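Local coordinates for protein ethylbenzene dehydrogenase beta-subunit (Aromatoleum aromaticum, PDB 2IVF) that forms the iron-sulfur subunit of a three-chain, heme-containing enzyme, carrying three SF4 clusters and one F3S cluster that are probably used to relay electrons, at residues Leu147-Asn152 with Ile270-Pro275; Val179-Cys184 with Thr207-Ile212; Gln96-Glu101 with His112-Ser117. All blocks are in the same frame, centred on the assembly; numbering follows the deposited sequence.

Interaction 1 of 3, residues Leu147-Asn152 with Ile270-Pro275; sequences LARMCN and IYYVPP. With SF4 (iron/sulfur cluster), chain S.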
loop_
_atom_site.group_PDB
_atom_site.type_symbol
_atom_site.label_atom_id
_atom_site.label_comp_id
_atom_site.label_asym_id
_atom_site.label_seq_id
_atom_site.Cartn_x
_atom_site.Cartn_y
_atom_site.Cartn_z
ATOM N N LEU B 147 10.493 7.936 8.683
ATOM C CA LEU B 147 11.871 7.836 9.098
ATOM C C LEU B 147 12.353 6.388 9.031
ATOM O O LEU B 147 12.007 5.557 9.889
ATOM C CB LEU B 147 12.011 8.383 10.514
ATOM C CG LEU B 147 13.443 8.330 11.100
ATOM C CD1 LEU B 147 14.416 9.105 10.198
ATOM C CD2 LEU B 147 13.496 8.861 12.574
ATOM N N ALA B 148 13.112 6.115 7.969
ATOM C CA ALA B 148 13.751 4.838 7.725
ATOM C C ALA B 148 15.036 4.749 8.478
ATOM O O ALA B 148 15.829 5.713 8.540
ATOM C CB ALA B 148 13.989 4.595 6.198
ATOM N N ARG B 149 15.257 3.581 9.063
ATOM C CA ARG B 149 16.409 3.358 9.877
ATOM C C ARG B 149 16.901 1.929 9.718
ATOM O O ARG B 149 16.110 1.008 9.499
ATOM C CB ARG B 149 16.094 3.626 11.345
ATOM C CG ARG B 149 15.774 5.093 11.673
ATOM C CD ARG B 149 15.301 5.247 13.074
ATOM N NE ARG B 149 16.385 4.742 13.891
ATOM C CZ ARG B 149 16.275 3.896 14.898
ATOM N NH1 ARG B 149 15.112 3.458 15.308
ATOM N NH2 ARG B 149 17.375 3.474 15.508
ATOM N N MET B 150 18.197 1.762 9.876
ATOM C CA MET B 150 18.810 0.449 9.939
ATOM C C MET B 150 19.966 0.576 10.919
ATOM O O MET B 150 20.119 1.617 11.572
ATOM C CB MET B 150 19.369 0.021 8.563
ATOM C CG MET B 150 18.476 0.209 7.390
ATOM S SD MET B 150 18.558 1.833 6.589
ATOM C CE MET B 150 20.111 1.617 5.670
ATOM N N CYS B 151 20.824 -0.436 10.986
ATOM C CA CYS B 151 22.039 -0.292 11.787
ATOM C C CYS B 151 22.899 0.744 11.082
ATOM O O CYS B 151 23.001 0.754 9.860
ATOM C CB CYS B 151 22.795 -1.596 11.960
ATOM S SG CYS B 151 24.517 -1.406 12.473
ATOM N N ASN B 152 23.522 1.609 11.874
ATOM C CA ASN B 152 24.317 2.697 11.360
ATOM C C ASN B 152 25.763 2.313 11.042
ATOM O O ASN B 152 26.512 3.147 10.576
ATOM C CB ASN B 152 24.252 3.891 12.349
ATOM C CG ASN B 152 22.854 4.374 12.546
ATOM O OD1 ASN B 152 22.241 4.895 11.601
ATOM N ND2 ASN B 152 22.283 4.107 13.715
ATOM N N ILE B 270 24.817 6.231 8.769
ATOM C CA ILE B 270 23.709 6.591 7.918
ATOM C C ILE B 270 23.448 8.097 8.067
ATOM O O ILE B 270 23.532 8.636 9.171
ATOM C CB ILE B 270 22.483 5.794 8.285
ATOM C CG1 ILE B 270 22.795 4.290 8.024
ATOM C CG2 ILE B 270 21.265 6.267 7.445
ATOM C CD1 ILE B 270 21.643 3.356 8.481
ATOM N N TYR B 271 23.134 8.759 6.949
ATOM C CA TYR B 271 22.977 10.204 6.937
ATOM C C TYR B 271 21.677 10.555 6.260
ATOM O O TYR B 271 21.323 9.978 5.244
ATOM C CB TYR B 271 24.165 10.880 6.272
ATOM C CG TYR B 271 25.476 10.501 6.906
ATOM C CD1 TYR B 271 26.116 9.305 6.577
ATOM C CD2 TYR B 271 26.093 11.343 7.833
ATOM C CE1 TYR B 271 27.326 8.953 7.192
ATOM C CE2 TYR B 271 27.267 10.997 8.443
ATOM C CZ TYR B 271 27.892 9.823 8.114
ATOM O OH TYR B 271 29.066 9.582 8.755
ATOM N N TYR B 272 21.004 11.532 6.826
ATOM C CA TYR B 272 19.651 11.867 6.449
ATOM C C TYR B 272 19.582 13.295 5.921
ATOM O O TYR B 272 20.161 14.203 6.500
ATOM C CB TYR B 272 18.742 11.771 7.667
ATOM C CG TYR B 272 18.550 10.369 8.147
ATOM C CD1 TYR B 272 19.458 9.799 9.048
ATOM C CD2 TYR B 272 17.441 9.627 7.764
ATOM C CE1 TYR B 272 19.269 8.517 9.502
ATOM C CE2 TYR B 272 17.265 8.336 8.176
ATOM C CZ TYR B 272 18.170 7.785 9.046
ATOM O OH TYR B 272 17.985 6.512 9.505
ATOM N N VAL B 273 18.956 13.459 4.763
ATOM C CA VAL B 273 18.574 14.801 4.256
ATOM C C VAL B 273 17.275 15.160 4.974
ATOM O O VAL B 273 16.239 14.470 4.824
ATOM C CB VAL B 273 18.366 14.849 2.734
ATOM C CG1 VAL B 273 18.127 16.291 2.286
ATOM C CG2 VAL B 273 19.596 14.239 1.991
ATOM N N PRO B 274 17.315 16.232 5.781
ATOM C CA PRO B 274 16.142 16.517 6.583
ATOM C C PRO B 274 15.006 17.052 5.709
ATOM O O PRO B 274 15.248 17.654 4.638
ATOM C CB PRO B 274 16.654 17.574 7.576
ATOM C CG PRO B 274 17.727 18.292 6.878
ATOM C CD PRO B 274 18.401 17.207 6.043
ATOM N N PRO B 275 13.769 16.894 6.202
ATOM C CA PRO B 275 12.612 17.288 5.468
ATOM C C PRO B 275 12.377 18.772 5.505
ATOM O O PRO B 275 12.414 19.390 6.575
ATOM C CB PRO B 275 11.474 16.546 6.181
ATOM C CG PRO B 275 11.879 16.466 7.572
ATOM C CD PRO B 275 13.417 16.353 7.530
HETATM FE FE1 SF4 S . 23.980 0.058 17.162
HETATM FE FE2 SF4 S . 26.285 -1.177 16.869
HETATM FE FE3 SF4 S . 25.947 1.352 15.858
HETATM FE FE4 SF4 S . 24.646 -0.752 14.673
HETATM S S1 SF4 S . 26.931 -0.413 14.790
HETATM S S2 SF4 S . 23.749 1.289 15.271
HETATM S S3 SF4 S . 24.256 -2.087 16.462
HETATM S S4 SF4 S . 25.973 0.754 18.084
HETATM O O HOH W 1 19.464 4.716 10.986
HETATM O O HOH W 2 22.390 7.976 11.535
#
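Tyr272 and Ala148 supply the one direct hydrogen bond between Leu147-Asn152 and Ile270-Pro275: the phenol OH gives its proton to Ala148 O over a very short 2.5 Å, the carbonyl oxygen lying at the ring edge in the plane of the ring. The strands here run antiparallel at 168°, but their axes stay 9.3 Å apart, so side chains and water, not a backbone ladder, fill the gap.

Water carries the other polar links. One molecule is placed to donate to Tyr272 OH and Asn152 OD1, each 2.8 Å away, and to Met150 O; its two protons must be shared among the three. A second water ties Asn152 OD1 to Ile270 O. The amide oxygen of Asn152 therefore faces strand 270-273, while its ND2 sits 3.5 Å from S2 of the iron-sulfur cluster.

Side-chain packing surrounds this network. Leu147 CG stands anti to the backbone N (chi1 180°), and from there chi2 (58°) carries CD1 to 3.6 Å from Tyr272 CE2, the two side chains crossing at about a right angle. Arg149 lays its CG against the phenol oxygen, and its guanidinium goes elsewhere, bonding to Tyr196 O. Met150, bent at chi2 and chi3, wraps SD and CE round Ile270 CD1, with CE at 3.6 Å. Ile270 CD1 also lies 3.2 Å from Cys151 O.

Metal binding completes the set: Cys151 SG holds FE4 at 2.3 Å. All the touching residues are buried. Ala148 and Met150 each border a further SF4 cluster, so the segment passes three clusters in a few residues. Strand 270-273, beside strand 19-24 in its sheet, packs through Ile270 and Tyr272 on the end of strand 141-149, where the chain turns into the Cys151 cluster loop of the ferredoxin-type 4Fe-4S dicluster domain.

Interaction 2 of 3, residues Val179-Cys184 with Thr207-Ile212; sequences VDQERC and TSEKCI. With F3S (Fe3-s4 cluster), chain R; SF4 (iron/sulfur cluster), chain U.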
loop_
_atom_site.group_PDB
_atom_site.type_symbol
_atom_site.label_atom_id
_atom_site.label_comp_id
_atom_site.label_asym_id
_atom_site.label_seq_id
_atom_site.Cartn_x
_atom_site.Cartn_y
_atom_site.Cartn_z
ATOM N N VAL B 179 27.671 -9.386 14.184
ATOM C CA VAL B 179 27.649 -10.307 15.334
ATOM C C VAL B 179 27.998 -11.706 14.826
ATOM O O VAL B 179 27.238 -12.300 14.061
ATOM C CB VAL B 179 26.245 -10.382 16.004
ATOM C CG1 VAL B 179 26.288 -11.441 17.158
ATOM C CG2 VAL B 179 25.786 -9.022 16.517
ATOM N N ASP B 180 29.146 -12.213 15.252
ATOM C CA ASP B 180 29.588 -13.562 14.925
ATOM C C ASP B 180 28.652 -14.583 15.573
ATOM O O ASP B 180 28.655 -14.766 16.805
ATOM C CB ASP B 180 31.021 -13.727 15.417
ATOM C CG ASP B 180 31.549 -15.121 15.269
ATOM O OD1 ASP B 180 30.754 -16.091 15.198
ATOM O OD2 ASP B 180 32.800 -15.244 15.253
ATOM N N GLN B 181 27.817 -15.208 14.740
ATOM C CA GLN B 181 26.738 -16.042 15.226
ATOM C C GLN B 181 27.232 -17.305 15.912
ATOM O O GLN B 181 26.489 -17.909 16.661
ATOM C CB GLN B 181 25.793 -16.393 14.083
ATOM C CG GLN B 181 25.110 -15.169 13.562
ATOM C CD GLN B 181 24.277 -14.502 14.639
ATOM O OE1 GLN B 181 23.298 -15.101 15.116
ATOM N NE2 GLN B 181 24.653 -13.267 15.042
ATOM N N GLU B 182 28.474 -17.705 15.660
ATOM C CA GLU B 182 29.051 -18.866 16.336
ATOM C C GLU B 182 29.547 -18.554 17.748
ATOM O O GLU B 182 29.515 -19.413 18.619
ATOM C CB GLU B 182 30.240 -19.426 15.543
ATOM C CG GLU B 182 29.862 -19.920 14.169
ATOM C CD GLU B 182 31.013 -20.583 13.398
ATOM O OE1 GLU B 182 32.144 -20.709 13.946
ATOM O OE2 GLU B 182 30.758 -21.003 12.232
ATOM N N ARG B 183 30.069 -17.357 17.957
ATOM C CA ARG B 183 30.650 -16.971 19.247
ATOM C C ARG B 183 29.583 -16.334 20.159
ATOM O O ARG B 183 29.704 -16.376 21.379
ATOM C CB ARG B 183 31.802 -16.001 18.974
ATOM C CG ARG B 183 32.646 -15.529 20.146
ATOM C CD ARG B 183 34.031 -14.935 19.649
ATOM N NE ARG B 183 33.878 -14.051 18.461
ATOM C CZ ARG B 183 34.734 -13.961 17.426
ATOM N NH1 ARG B 183 35.832 -14.719 17.376
ATOM N NH2 ARG B 183 34.481 -13.114 16.421
ATOM N N CYS B 184 28.546 -15.742 19.560
ATOM C CA CYS B 184 27.488 -15.056 20.316
ATOM C C CYS B 184 26.812 -16.018 21.294
ATOM O O CYS B 184 26.453 -17.137 20.934
ATOM C CB CYS B 184 26.428 -14.449 19.398
ATOM S SG CYS B 184 25.142 -13.534 20.307
ATOM N N THR B 207 20.981 -16.034 20.143
ATOM C CA THR B 207 22.034 -15.098 19.779
ATOM C C THR B 207 21.279 -13.841 19.406
ATOM O O THR B 207 20.042 -13.853 19.327
ATOM C CB THR B 207 22.829 -15.571 18.529
ATOM O OG1 THR B 207 21.922 -15.641 17.413
ATOM C CG2 THR B 207 23.544 -16.926 18.765
ATOM N N SER B 208 22.029 -12.765 19.260
ATOM C CA SER B 208 21.509 -11.540 18.723
ATOM C C SER B 208 21.952 -11.353 17.266
ATOM O O SER B 208 23.012 -11.811 16.830
ATOM C CB SER B 208 21.931 -10.357 19.594
ATOM O OG SER B 208 21.340 -10.451 20.892
ATOM N N GLU B 209 21.070 -10.706 16.521
ATOM C CA GLU B 209 21.274 -10.465 15.128
ATOM C C GLU B 209 21.001 -8.999 14.819
ATOM O O GLU B 209 20.416 -8.270 15.614
ATOM C CB GLU B 209 20.334 -11.325 14.324
ATOM C CG GLU B 209 20.557 -12.811 14.517
ATOM C CD GLU B 209 19.990 -13.610 13.399
ATOM O OE1 GLU B 209 20.414 -13.409 12.235
ATOM O OE2 GLU B 209 19.153 -14.477 13.678
ATOM N N LYS B 210 21.394 -8.602 13.619
ATOM C CA LYS B 210 21.326 -7.228 13.216
ATOM C C LYS B 210 21.538 -7.126 11.700
ATOM O O LYS B 210 21.974 -8.063 11.032
ATOM C CB LYS B 210 22.460 -6.457 13.938
ATOM C CG LYS B 210 23.850 -6.835 13.490
ATOM C CD LYS B 210 24.924 -6.024 14.164
ATOM C CE LYS B 210 25.003 -4.587 13.729
ATOM N NZ LYS B 210 25.080 -4.461 12.243
ATOM N N CYS B 211 21.304 -5.933 11.193
ATOM C CA CYS B 211 21.629 -5.618 9.820
ATOM C C CYS B 211 23.049 -6.020 9.509
ATOM O O CYS B 211 23.970 -5.668 10.229
ATOM C CB CYS B 211 21.401 -4.136 9.592
ATOM S SG CYS B 211 22.001 -3.424 8.093
ATOM N N ILE B 212 23.190 -6.796 8.440
ATOM C CA ILE B 212 24.483 -7.287 7.948
ATOM C C ILE B 212 25.000 -6.476 6.733
ATOM O O ILE B 212 25.932 -6.868 6.035
ATOM C CB ILE B 212 24.381 -8.800 7.639
ATOM C CG1 ILE B 212 23.364 -9.092 6.518
ATOM C CG2 ILE B 212 24.006 -9.533 8.950
ATOM C CD1 ILE B 212 23.493 -10.527 5.906
HETATM FE FE1 F3S R . 25.942 -11.878 21.689
HETATM FE FE3 F3S R . 27.770 -10.370 22.889
HETATM FE FE4 F3S R . 25.495 -9.311 22.331
HETATM S S1 F3S R . 27.269 -12.515 23.321
HETATM S S2 F3S R . 24.011 -10.995 22.350
HETATM S S3 F3S R . 26.955 -10.140 20.892
HETATM S S4 F3S R . 26.640 -8.965 24.196
HETATM FE FE1 SF4 U . 20.675 -4.104 6.463
HETATM FE FE2 SF4 U . 18.476 -5.396 5.832
HETATM FE FE3 SF4 U . 19.082 -3.105 4.562
HETATM FE FE4 SF4 U . 20.515 -5.309 3.987
HETATM S S1 SF4 U . 18.285 -4.986 3.554
HETATM S S2 SF4 U . 21.379 -3.258 4.471
HETATM S S3 SF4 U . 20.549 -6.383 6.053
HETATM S S4 SF4 U . 18.553 -3.385 6.827
#
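Gln181 reaches across to Thr207 and Ser208, joining a cysteine loop of the ferredoxin-type dicluster domain to strand 207-210 of the antiparallel hairpin 199-210. The chain bends at chi2 (-61°), bringing CD round towards Thr207 and Ser208. OE1 accepts from Thr207 OG1 at 2.7 Å, the donor tilted 22° from the carbonyl plane. NE2 spends both protons: one on Ser208 O at 2.8 Å, the other on Val179 O in its own segment, and both acceptors lie close to the amide plane. Three bonds thus fix the rotation of this group, two of them crossing to the strand. Glu209 CG packs beside OE1, while its carboxylate turns to Arg45 and to Tyr68 of the alpha-subunit.

Val179 approaches Ser208 O from the other segment with CG1, at 3.3 Å, and meets the Lys210 chain obliquely through CG2. Ser208 O is thus flanked by a methyl as well as the amide. On the cluster side, Cys184 SG, anti to its backbone N (chi1 -178°), accepts from Ser208 N at 3.4 Å, a bond that would be expected to stabilise thiolate charge. The same sulfur binds FE1 of the F3S cluster at 2.3 Å, and Ser208 OG stands 3.1 Å from S2 of that cluster.

Interaction 3 of 3, residues Gln96-Glu101 with His112-Ser117; sequences QFNHKE and HFHPTS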
loop_
_atom_site.group_PDB
_atom_site.type_symbol
_atom_site.label_atom_id
_atom_site.label_comp_id
_atom_site.label_asym_id
_atom_site.label_seq_id
_atom_site.Cartn_x
_atom_site.Cartn_y
_atom_site.Cartn_z
ATOM N N GLN B 96 0.157 -12.887 15.157
ATOM C CA GLN B 96 -0.423 -14.109 14.612
ATOM C C GLN B 96 -1.840 -13.769 14.184
ATOM O O GLN B 96 -2.510 -12.950 14.821
ATOM C CB GLN B 96 -0.444 -15.152 15.681
ATOM C CG GLN B 96 0.974 -15.316 16.352
ATOM C CD GLN B 96 1.949 -15.884 15.361
ATOM O OE1 GLN B 96 1.736 -16.982 14.839
ATOM N NE2 GLN B 96 3.011 -15.141 15.056
ATOM N N PHE B 97 -2.316 -14.438 13.148
ATOM C CA PHE B 97 -3.647 -14.161 12.611
ATOM C C PHE B 97 -4.484 -15.408 12.627
ATOM O O PHE B 97 -3.966 -16.483 12.840
ATOM C CB PHE B 97 -3.523 -13.567 11.228
ATOM C CG PHE B 97 -2.965 -12.170 11.248
ATOM C CD1 PHE B 97 -3.800 -11.092 11.371
ATOM C CD2 PHE B 97 -1.602 -11.942 11.209
ATOM C CE1 PHE B 97 -3.288 -9.803 11.442
ATOM C CE2 PHE B 97 -1.112 -10.676 11.271
ATOM C CZ PHE B 97 -1.967 -9.597 11.395
ATOM N N ASN B 98 -5.793 -15.275 12.426
ATOM C CA ASN B 98 -6.718 -16.368 12.707
ATOM C C ASN B 98 -7.534 -16.798 11.501
ATOM O O ASN B 98 -8.744 -17.002 11.581
ATOM C CB ASN B 98 -7.635 -15.963 13.867
ATOM C CG ASN B 98 -8.467 -14.760 13.559
ATOM O OD1 ASN B 98 -8.035 -13.860 12.827
ATOM N ND2 ASN B 98 -9.670 -14.717 14.120
ATOM N N HIS B 99 -6.848 -17.008 10.370
ATOM C CA HIS B 99 -7.522 -17.378 9.132
ATOM C C HIS B 99 -8.465 -18.556 9.283
ATOM O O HIS B 99 -9.646 -18.449 8.931
ATOM C CB HIS B 99 -6.517 -17.744 8.035
ATOM C CG HIS B 99 -5.522 -16.684 7.726
ATOM N ND1 HIS B 99 -4.406 -16.469 8.505
ATOM C CD2 HIS B 99 -5.439 -15.818 6.694
ATOM C CE1 HIS B 99 -3.687 -15.503 7.966
ATOM N NE2 HIS B 99 -4.302 -15.082 6.874
ATOM N N LYS B 100 -7.954 -19.686 9.826
ATOM C CA LYS B 100 -8.786 -20.895 9.995
ATOM C C LYS B 100 -10.059 -20.594 10.784
ATOM O O LYS B 100 -11.146 -20.980 10.383
ATOM C CB LYS B 100 -8.025 -22.048 10.704
ATOM C CG LYS B 100 -8.776 -23.414 10.657
ATOM C CD LYS B 100 -8.001 -24.588 11.342
ATOM C CE LYS B 100 -8.900 -25.717 11.743
ATOM N NZ LYS B 100 -8.150 -26.857 12.438
ATOM N N GLU B 101 -9.906 -19.865 11.889
ATOM C CA GLU B 101 -11.014 -19.540 12.777
ATOM C C GLU B 101 -12.126 -18.780 12.054
ATOM O O GLU B 101 -13.312 -19.047 12.239
ATOM C CB GLU B 101 -10.507 -18.694 13.961
ATOM C CG GLU B 101 -11.521 -18.543 15.022
ATOM C CD GLU B 101 -11.029 -17.788 16.223
ATOM O OE1 GLU B 101 -10.258 -16.824 16.072
ATOM O OE2 GLU B 101 -11.473 -18.162 17.335
ATOM N N HIS B 112 -13.835 -12.510 13.783
ATOM C CA HIS B 112 -13.391 -11.758 12.614
ATOM C C HIS B 112 -11.926 -11.911 12.545
ATOM O O HIS B 112 -11.314 -12.371 13.481
ATOM C CB HIS B 112 -13.774 -10.259 12.719
ATOM C CG HIS B 112 -13.257 -9.589 13.950
ATOM N ND1 HIS B 112 -12.201 -8.694 13.931
ATOM C CD2 HIS B 112 -13.654 -9.678 15.238
ATOM C CE1 HIS B 112 -11.976 -8.261 15.157
ATOM N NE2 HIS B 112 -12.834 -8.858 15.970
ATOM N N PHE B 113 -11.361 -11.527 11.414
ATOM C CA PHE B 113 -9.939 -11.604 11.167
ATOM C C PHE B 113 -9.202 -10.521 11.940
ATOM O O PHE B 113 -9.496 -9.338 11.780
ATOM C CB PHE B 113 -9.683 -11.428 9.640
ATOM C CG PHE B 113 -8.272 -11.711 9.240
ATOM C CD1 PHE B 113 -7.833 -13.029 9.116
ATOM C CD2 PHE B 113 -7.371 -10.685 9.049
ATOM C CE1 PHE B 113 -6.543 -13.286 8.747
ATOM C CE2 PHE B 113 -6.054 -10.947 8.702
ATOM C CZ PHE B 113 -5.642 -12.262 8.554
ATOM N N HIS B 114 -8.247 -10.914 12.789
ATOM C CA HIS B 114 -7.612 -9.943 13.609
ATOM C C HIS B 114 -6.293 -10.492 14.142
ATOM O O HIS B 114 -6.071 -11.705 14.124
ATOM C CB HIS B 114 -8.568 -9.605 14.754
ATOM C CG HIS B 114 -8.629 -10.662 15.792
ATOM N ND1 HIS B 114 -7.622 -10.855 16.719
ATOM C CD2 HIS B 114 -9.561 -11.609 16.040
ATOM C CE1 HIS B 114 -7.948 -11.869 17.502
ATOM N NE2 HIS B 114 -9.118 -12.345 17.109
ATOM N N PRO B 115 -5.394 -9.601 14.559
ATOM C CA PRO B 115 -4.109 -10.022 15.116
ATOM C C PRO B 115 -4.167 -10.443 16.554
ATOM O O PRO B 115 -5.095 -10.043 17.285
ATOM C CB PRO B 115 -3.253 -8.757 14.985
ATOM C CG PRO B 115 -4.251 -7.653 15.134
ATOM C CD PRO B 115 -5.485 -8.130 14.462
ATOM N N THR B 116 -3.173 -11.241 16.947
ATOM C CA THR B 116 -2.981 -11.694 18.317
ATOM C C THR B 116 -1.472 -11.504 18.558
ATOM O O THR B 116 -0.665 -11.888 17.721
ATOM C CB THR B 116 -3.340 -13.173 18.482
ATOM O OG1 THR B 116 -4.717 -13.380 18.152
ATOM C CG2 THR B 116 -3.091 -13.683 19.918
ATOM N N SER B 117 -1.110 -10.916 19.698
ATOM C CA SER B 117 0.301 -10.741 20.060
ATOM C C SER B 117 0.975 -12.080 20.276
ATOM O O SER B 117 0.429 -12.959 20.937
ATOM C CB SER B 117 0.452 -9.880 21.333
ATOM O OG SER B 117 1.781 -9.982 21.867
HETATM O O HOH W 3 -10.937 -14.770 17.859
#
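A single antiparallel bridge, Gln96 with Thr116, and an asparagine just ahead of helix 99-104 join the two ends of a short loop. Gln96 N donates to Thr116 O at 2.9 Å, and Thr116 N returns a bond to Gln96 O.

Asn98 occupies the N-cap position but turns its side chain across the contact, its CG placed between the backbone N and the carbonyl carbon (chi1 61°). OD1 accepts from His114 N at 3.0 Å. ND2 donates to His112 O at 2.9 Å, nearly straight, and to Glu101 OE1 in the first turn of the helix. The Asn98 amide stands over one face of the His114 ring, its plane tilted 52° to it, and a water links His114 NE2 to Glu101 OE1.

Next to this network Phe97, His99 and Phe113 form an aromatic cluster. Phe113 points its edge at the face of His99, CE1 over the ring centre, with centroids 4.7 Å apart. Phe97 runs nearly parallel to Phe113 (12°) but slid aside, barely overlapping it, and its CE1 touches Pro115 CB.

His99 NE2 is hydrogen-bonded to Thr860 O of the alpha-subunit. With both ND2 protons and OD1 engaged, Asn98 has its amide orientation settled, and the contact ties the helix start and the loop together at the subunit interface.

How the interactions relate
From the N terminus, interaction 3 comes first: it closes a loop of ten residues between 101 and 112, which holds the rest of helix 99-104, in a peripheral part of the chain lying on the alpha-subunit. Further on, interaction 1 brings strand 141-149 of the three-stranded antiparallel sheet against strand 270-273 of the mixed sheet, across 117 intervening residues. Interaction 2 falls wholly within that span, joining the loop after strand 177-179 to the hairpin strand 207-210. The inner and outer contacts meet directly: Cys151 SG lies 3.1 Å from Lys210 NZ, and Cys151 CB packs on Cys211 CB. Interaction 3 stays apart, its nearest atoms about 16 Å from interaction 2 and about 20 Å from interaction 1.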